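Local coordinates for protein X-PRO dipeptidase (Streptococcus pyogenes M1 GAS, PDB 3O5V) that probably acts, as the whole enzyme, as a manganese-dependent proline dipeptidase of the M24B family, this chain being its N-terminal creatinase/prolidase domain, at residues A[19-24]-A[96-101]; A[42-47]-A[54-59]. One frame throughout, in Å; residues are numbered along the deposited sequence.

Contact 1: residues A[19-24]-A[96-101]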
loop_
_atom_site.group_PDB
_atom_site.type_symbol
_atom_site.label_atom_id
_atom_site.label_comp_id
_atom_site.label_asym_id
_atom_site.label_seq_id
_atom_site.Cartn_x
_atom_site.Cartn_y
_atom_site.Cartn_z
ATOM N N LEU A 19 -2.736 2.612 -9.489
ATOM C CA LEU A 19 -2.225 2.344 -8.134
ATOM C C LEU A 19 -3.322 1.872 -7.187
ATOM O O LEU A 19 -4.391 2.479 -7.124
ATOM C CB LEU A 19 -1.633 3.634 -7.552
ATOM C CG LEU A 19 -0.391 3.684 -6.643
ATOM C CD1 LEU A 19 -0.458 4.800 -5.579
ATOM C CD2 LEU A 19 0.050 2.363 -6.016
ATOM N N ALA A 20 -3.058 0.798 -6.446
ATOM C CA ALA A 20 -3.905 0.412 -5.314
ATOM C C ALA A 20 -3.079 0.560 -4.043
ATOM O O ALA A 20 -1.898 0.174 -4.018
ATOM C CB ALA A 20 -4.403 -1.023 -5.461
ATOM N N ILE A 21 -3.683 1.124 -3.000
ATOM C CA ILE A 21 -3.002 1.282 -1.715
ATOM C C ILE A 21 -3.744 0.505 -0.654
ATOM O O ILE A 21 -4.864 0.871 -0.274
ATOM C CB ILE A 21 -2.866 2.784 -1.271
ATOM C CG1 ILE A 21 -2.267 3.637 -2.394
ATOM C CG2 ILE A 21 -2.074 2.887 0.031
ATOM C CD1 ILE A 21 -2.036 5.114 -2.013
ATOM N N PHE A 22 -3.148 -0.587 -0.185
ATOM C CA PHE A 22 -3.789 -1.359 0.877
ATOM C C PHE A 22 -3.303 -0.898 2.245
ATOM O O PHE A 22 -2.131 -0.548 2.386
ATOM C CB PHE A 22 -3.562 -2.856 0.661
ATOM C CG PHE A 22 -4.134 -3.361 -0.637
ATOM C CD1 PHE A 22 -5.453 -3.808 -0.706
ATOM C CD2 PHE A 22 -3.361 -3.359 -1.800
ATOM C CE1 PHE A 22 -5.992 -4.273 -1.921
ATOM C CE2 PHE A 22 -3.881 -3.822 -3.016
ATOM C CZ PHE A 22 -5.208 -4.272 -3.073
ATOM N N SER A 23 -4.204 -0.856 3.233
ATOM C CA SER A 23 -3.835 -0.418 4.593
ATOM C C SER A 23 -4.242 -1.407 5.693
ATOM O O SER A 23 -3.686 -1.369 6.798
ATOM C CB SER A 23 -4.400 0.978 4.901
ATOM O OG SER A 23 -5.807 0.977 4.699
ATOM N N ASP A 24 -5.230 -2.268 5.410
ATOM C CA ASP A 24 -5.798 -3.138 6.428
ATOM C C ASP A 24 -4.817 -4.288 6.612
ATOM O O ASP A 24 -4.517 -4.989 5.628
ATOM C CB ASP A 24 -7.173 -3.658 5.951
ATOM C CG ASP A 24 -7.938 -4.451 7.024
ATOM O OD1 ASP A 24 -7.330 -5.129 7.883
ATOM O OD2 ASP A 24 -9.183 -4.404 6.979
ATOM N N LYS A 96 -2.978 9.052 -11.641
ATOM C CA LYS A 96 -4.156 9.906 -11.811
ATOM C C LYS A 96 -5.368 9.338 -11.097
ATOM O O LYS A 96 -6.232 10.082 -10.619
ATOM C CB LYS A 96 -4.440 10.139 -13.301
ATOM C CG LYS A 96 -3.560 11.253 -13.884
ATOM C CD LYS A 96 -3.480 11.238 -15.407
ATOM C CE LYS A 96 -2.843 12.542 -15.903
ATOM N NZ LYS A 96 -1.835 12.327 -16.987
ATOM N N THR A 97 -5.428 8.010 -11.028
ATOM C CA THR A 97 -6.537 7.320 -10.399
ATOM C C THR A 97 -5.957 6.302 -9.427
ATOM O O THR A 97 -5.128 5.480 -9.816
ATOM C CB THR A 97 -7.417 6.599 -11.439
ATOM O OG1 THR A 97 -7.798 7.518 -12.477
ATOM C CG2 THR A 97 -8.657 6.056 -10.782
ATOM N N ILE A 98 -6.389 6.393 -8.169
ATOM C CA ILE A 98 -5.895 5.545 -7.080
ATOM C C ILE A 98 -7.054 4.799 -6.418
ATOM O O ILE A 98 -8.139 5.354 -6.224
ATOM C CB ILE A 98 -5.101 6.376 -6.043
ATOM C CG1 ILE A 98 -3.918 7.060 -6.723
ATOM C CG2 ILE A 98 -4.604 5.521 -4.867
ATOM C CD1 ILE A 98 -3.313 8.154 -5.896
ATOM N N TYR A 99 -6.837 3.525 -6.108
ATOM C CA TYR A 99 -7.773 2.776 -5.289
ATOM C C TYR A 99 -7.247 2.588 -3.861
ATOM O O TYR A 99 -6.066 2.307 -3.675
ATOM C CB TYR A 99 -8.069 1.432 -5.942
ATOM C CG TYR A 99 -9.147 1.535 -6.996
ATOM C CD1 TYR A 99 -10.447 1.115 -6.721
ATOM C CD2 TYR A 99 -8.874 2.070 -8.255
ATOM C CE1 TYR A 99 -11.450 1.214 -7.671
ATOM C CE2 TYR A 99 -9.881 2.179 -9.225
ATOM C CZ TYR A 99 -11.160 1.748 -8.920
ATOM O OH TYR A 99 -12.161 1.848 -9.857
ATOM N N ALA A 100 -8.117 2.759 -2.861
ATOM C CA ALA A 100 -7.745 2.513 -1.459
ATOM C C ALA A 100 -8.910 1.907 -0.669
ATOM O O ALA A 100 -10.049 1.948 -1.125
ATOM C CB ALA A 100 -7.228 3.808 -0.788
ATOM N N GLU A 101 -8.620 1.326 0.495
ATOM C CA GLU A 101 -9.627 0.600 1.279
ATOM C C GLU A 101 -10.363 1.553 2.209
ATOM O O GLU A 101 -9.952 1.754 3.365
ATOM C CB GLU A 101 -8.987 -0.518 2.119
ATOM C CG GLU A 101 -8.264 -1.557 1.314
ATOM C CD GLU A 101 -7.702 -2.652 2.196
ATOM O OE1 GLU A 101 -6.551 -2.512 2.671
ATOM O OE2 GLU A 101 -8.421 -3.648 2.423
HETATM O O HOH W 1 -6.208 1.908 2.101
#

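Contact 2: residues A[42-47]-A[54-59]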
loop_
_atom_site.group_PDB
_atom_site.type_symbol
_atom_site.label_atom_id
_atom_site.label_comp_id
_atom_site.label_asym_id
_atom_site.label_seq_id
_atom_site.Cartn_x
_atom_site.Cartn_y
_atom_site.Cartn_z
ATOM N N GLN A 42 2.507 3.703 10.830
ATOM C CA GLN A 42 1.977 3.531 9.474
ATOM C C GLN A 42 2.326 2.177 8.845
ATOM O O GLN A 42 3.418 1.656 9.043
ATOM C CB GLN A 42 2.468 4.668 8.578
ATOM C CG GLN A 42 2.094 6.068 9.108
ATOM C CD GLN A 42 0.586 6.324 9.129
ATOM O OE1 GLN A 42 -0.170 5.764 8.329
ATOM N NE2 GLN A 42 0.146 7.195 10.043
ATOM N N LEU A 43 1.386 1.644 8.068
ATOM C CA LEU A 43 1.549 0.410 7.297
ATOM C C LEU A 43 0.800 0.596 5.980
ATOM O O LEU A 43 -0.384 0.896 6.003
ATOM C CB LEU A 43 0.949 -0.771 8.072
ATOM C CG LEU A 43 0.694 -2.069 7.304
ATOM C CD1 LEU A 43 2.024 -2.745 6.947
ATOM C CD2 LEU A 43 -0.211 -2.988 8.120
ATOM N N PHE A 44 1.488 0.435 4.843
ATOM C CA PHE A 44 0.834 0.491 3.520
ATOM C C PHE A 44 1.456 -0.506 2.555
ATOM O O PHE A 44 2.688 -0.717 2.562
ATOM C CB PHE A 44 0.924 1.891 2.864
ATOM C CG PHE A 44 0.209 2.982 3.608
ATOM C CD1 PHE A 44 -1.188 3.029 3.644
ATOM C CD2 PHE A 44 0.939 4.006 4.235
ATOM C CE1 PHE A 44 -1.851 4.063 4.327
ATOM C CE2 PHE A 44 0.293 5.028 4.927
ATOM C CZ PHE A 44 -1.105 5.066 4.968
ATOM N N LEU A 45 0.611 -1.128 1.740
ATOM C CA LEU A 45 1.086 -1.880 0.578
ATOM C C LEU A 45 0.707 -1.145 -0.711
ATOM O O LEU A 45 -0.468 -0.954 -1.003
ATOM C CB LEU A 45 0.517 -3.313 0.565
ATOM C CG LEU A 45 0.896 -4.165 -0.654
ATOM C CD1 LEU A 45 2.407 -4.466 -0.687
ATOM C CD2 LEU A 45 0.130 -5.464 -0.694
ATOM N N PHE A 46 1.718 -0.733 -1.468
ATOM C CA PHE A 46 1.514 0.024 -2.712
ATOM C C PHE A 46 1.617 -0.924 -3.893
ATOM O O PHE A 46 2.708 -1.445 -4.188
ATOM C CB PHE A 46 2.574 1.128 -2.832
ATOM C CG PHE A 46 2.473 2.184 -1.764
ATOM C CD1 PHE A 46 1.560 3.240 -1.894
ATOM C CD2 PHE A 46 3.259 2.111 -0.617
ATOM C CE1 PHE A 46 1.449 4.215 -0.900
ATOM C CE2 PHE A 46 3.167 3.087 0.381
ATOM C CZ PHE A 46 2.261 4.138 0.244
ATOM N N VAL A 47 0.492 -1.167 -4.557
ATOM C CA VAL A 47 0.481 -2.040 -5.740
ATOM C C VAL A 47 0.256 -1.212 -7.010
ATOM O O VAL A 47 -0.877 -0.861 -7.364
ATOM C CB VAL A 47 -0.573 -3.180 -5.612
ATOM C CG1 VAL A 47 -0.485 -4.135 -6.793
ATOM C CG2 VAL A 47 -0.390 -3.929 -4.290
ATOM N N VAL A 54 5.372 -2.270 -3.475
ATOM C CA VAL A 54 6.234 -1.793 -2.396
ATOM C C VAL A 54 5.512 -1.899 -1.062
ATOM O O VAL A 54 4.411 -1.345 -0.895
ATOM C CB VAL A 54 6.675 -0.326 -2.607
ATOM C CG1 VAL A 54 7.587 0.132 -1.456
ATOM C CG2 VAL A 54 7.393 -0.162 -3.942
ATOM N N LEU A 55 6.137 -2.591 -0.106
ATOM C CA LEU A 55 5.609 -2.621 1.248
ATOM C C LEU A 55 6.290 -1.550 2.094
ATOM O O LEU A 55 7.524 -1.481 2.137
ATOM C CB LEU A 55 5.775 -4.002 1.904
ATOM C CG LEU A 55 5.139 -4.088 3.305
ATOM C CD1 LEU A 55 3.618 -4.034 3.240
ATOM C CD2 LEU A 55 5.592 -5.341 4.024
ATOM N N PHE A 56 5.478 -0.737 2.762
ATOM C CA PHE A 56 5.964 0.321 3.667
ATOM C C PHE A 56 5.563 -0.002 5.107
ATOM O O PHE A 56 4.368 -0.152 5.394
ATOM C CB PHE A 56 5.376 1.687 3.251
ATOM C CG PHE A 56 5.883 2.837 4.088
ATOM C CD1 PHE A 56 7.144 3.377 3.852
ATOM C CD2 PHE A 56 5.104 3.372 5.116
ATOM C CE1 PHE A 56 7.650 4.436 4.650
ATOM C CE2 PHE A 56 5.585 4.437 5.907
ATOM C CZ PHE A 56 6.868 4.960 5.670
ATOM N N VAL A 57 6.549 -0.109 6.006
ATOM C CA VAL A 57 6.317 -0.542 7.389
ATOM C C VAL A 57 7.134 0.276 8.410
ATOM O O VAL A 57 8.097 0.939 8.041
ATOM C CB VAL A 57 6.676 -2.070 7.577
ATOM C CG1 VAL A 57 5.674 -2.966 6.842
ATOM C CG2 VAL A 57 8.114 -2.375 7.100
ATOM N N PRO A 58 6.764 0.207 9.706
ATOM C CA PRO A 58 7.715 0.705 10.709
ATOM C C PRO A 58 9.044 -0.041 10.615
ATOM O O PRO A 58 9.057 -1.249 10.325
ATOM C CB PRO A 58 7.042 0.363 12.036
ATOM C CG PRO A 58 5.585 0.133 11.705
ATOM C CD PRO A 58 5.564 -0.389 10.314
ATOM N N ALA A 59 10.145 0.661 10.884
ATOM C CA ALA A 59 11.487 0.073 10.833
ATOM C C ALA A 59 11.541 -1.221 11.633
ATOM O O ALA A 59 12.191 -2.178 11.226
ATOM C CB ALA A 59 12.509 1.056 11.384
#

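Contact 1: residues A[19-24]-A[96-101]
Glu101 reaches from the end of strand 97-100 to the backbone of Ser23 and Asp24, while strands 19-22 and 97-100 run parallel in the central mixed sheet of the creatinase/prolidase N-terminal domain. Their axes come within 4.6 Å at an angle of 25°. Two nearly straight bonds, Tyr99 N to Leu19 O (2.8 Å) and Ile21 N to Tyr99 O, set Ala20 opposite Tyr99. The side chains of this pair lie on the face covered by helix 3-14, where Leu12 touches both; the Tyr99 ring leads away from strand 19-22.

On the other face Ile21 and Ile98 cross obliquely. CD1 of Ile21 meets CG2 of Ile98 at 3.9 Å, and Phe44 and Phe46 of strand 44-48 also touch Ile21.

Beyond the strands, the Glu101 side chain crosses Phe22 at about a right angle. The ring and carboxylate planes stand 68° apart, and OE1 sits at the ring edge. CG of Glu101 is anti to its carbonyl carbon (chi1 -60°) and the chain is extended beyond it, which carries the carboxylate over to the loop. There Glu101 OE1 accepts bonds from two N-H groups: Ser23 N nearly along the C-O axis, and Asp24 N, at 3.1 Å, from above the carboxylate plane. OE1 thus ties down the residues leading into helix 25-32, and OE2, bonded to Thr27 OG1, a residue of its first turn; Asp24 is the N-cap, its OD1 accepting from Val26 N. The two N-H bonds would be expected to favour a charged carboxylate, whereas Asp24 OD2, 4.7 Å from Glu101 OE2, would probably oppose it. One water completes the junction, donating to Ile21 O, accepting from Glu101 N at 3.0 Å, and bonded to Ser23 OG at 2.8 Å.

Contact 2: residues A[42-47]-A[54-59]
Phe44 and Phe56 form one antiparallel hydrogen-bonded pair of the beta hairpin 44-48/54-58, and Phe46 with Val54 forms the next. Strand axes 4.8 Å apart at 164° confirm the antiparallel course. Two pairs of reciprocal backbone bonds close the ladder: Phe56 N to Phe44 O is 2.8 Å and Phe44 N to Phe56 O is 3.0 Å, while Phe46 and Val54 exchange two more. Between them Leu45 and Leu55 are a non-hydrogen-bonded pair.

Phe44, Phe46, Val54 and Phe56 share one face. Phe46 and Phe56 lie side by side and point the same way; Phe56 CB lies in the plane of the Phe46 ring, at its edge, 3.9 Å from Phe46 CE2. Phe44 CD2 approaches the Phe56 ring obliquely, 4.3 Å from Phe56 CD2. With CG anti to its backbone N (chi1 -177°), Phe56 swings its ring toward Gln42, whose CB meets CE2 at the ring edge. Ile86 of helix 82-89 touches Phe46 and Phe56.

On the face bearing Leu45 and Leu55, Leu55 CD1 comes 4.1 Å from Leu45 CD1. Among neighbouring aliphatic contacts, Leu43 CD1 meets Val57 CG1 at 3.7 Å. Ile28 of helix 25-32 touches Leu43 and Leu45.

Pro58 has no N-H to donate, and its CD lies 3.2 Å from Gln42 O. That carbonyl is therefore buried without a hydrogen-bond partner in the model, whereas the four ladder bonds satisfy the N-H and C=O groups they join.

Both contacts are buried parts of one sheet, their centres 12 Å apart, and strands 19-22 and 44-48 join them edge to edge: Ala20 O probably bonds Val47 N, and Phe22 N probably bonds Leu45 O, each at 2.8 Å. Contact 2 is local, a hairpin nested within the long loop that contact 1 closes between strands far apart in sequence. Helix 25-32 meets both, through polar bonds at its start in contact 1 and through leucine packing in contact 2. Both have apolar packing on their faces; contact 1, with parallel pairing, adds a carboxylate and a water at its strand ends, whereas contact 2 relies on antiparallel backbone pairing.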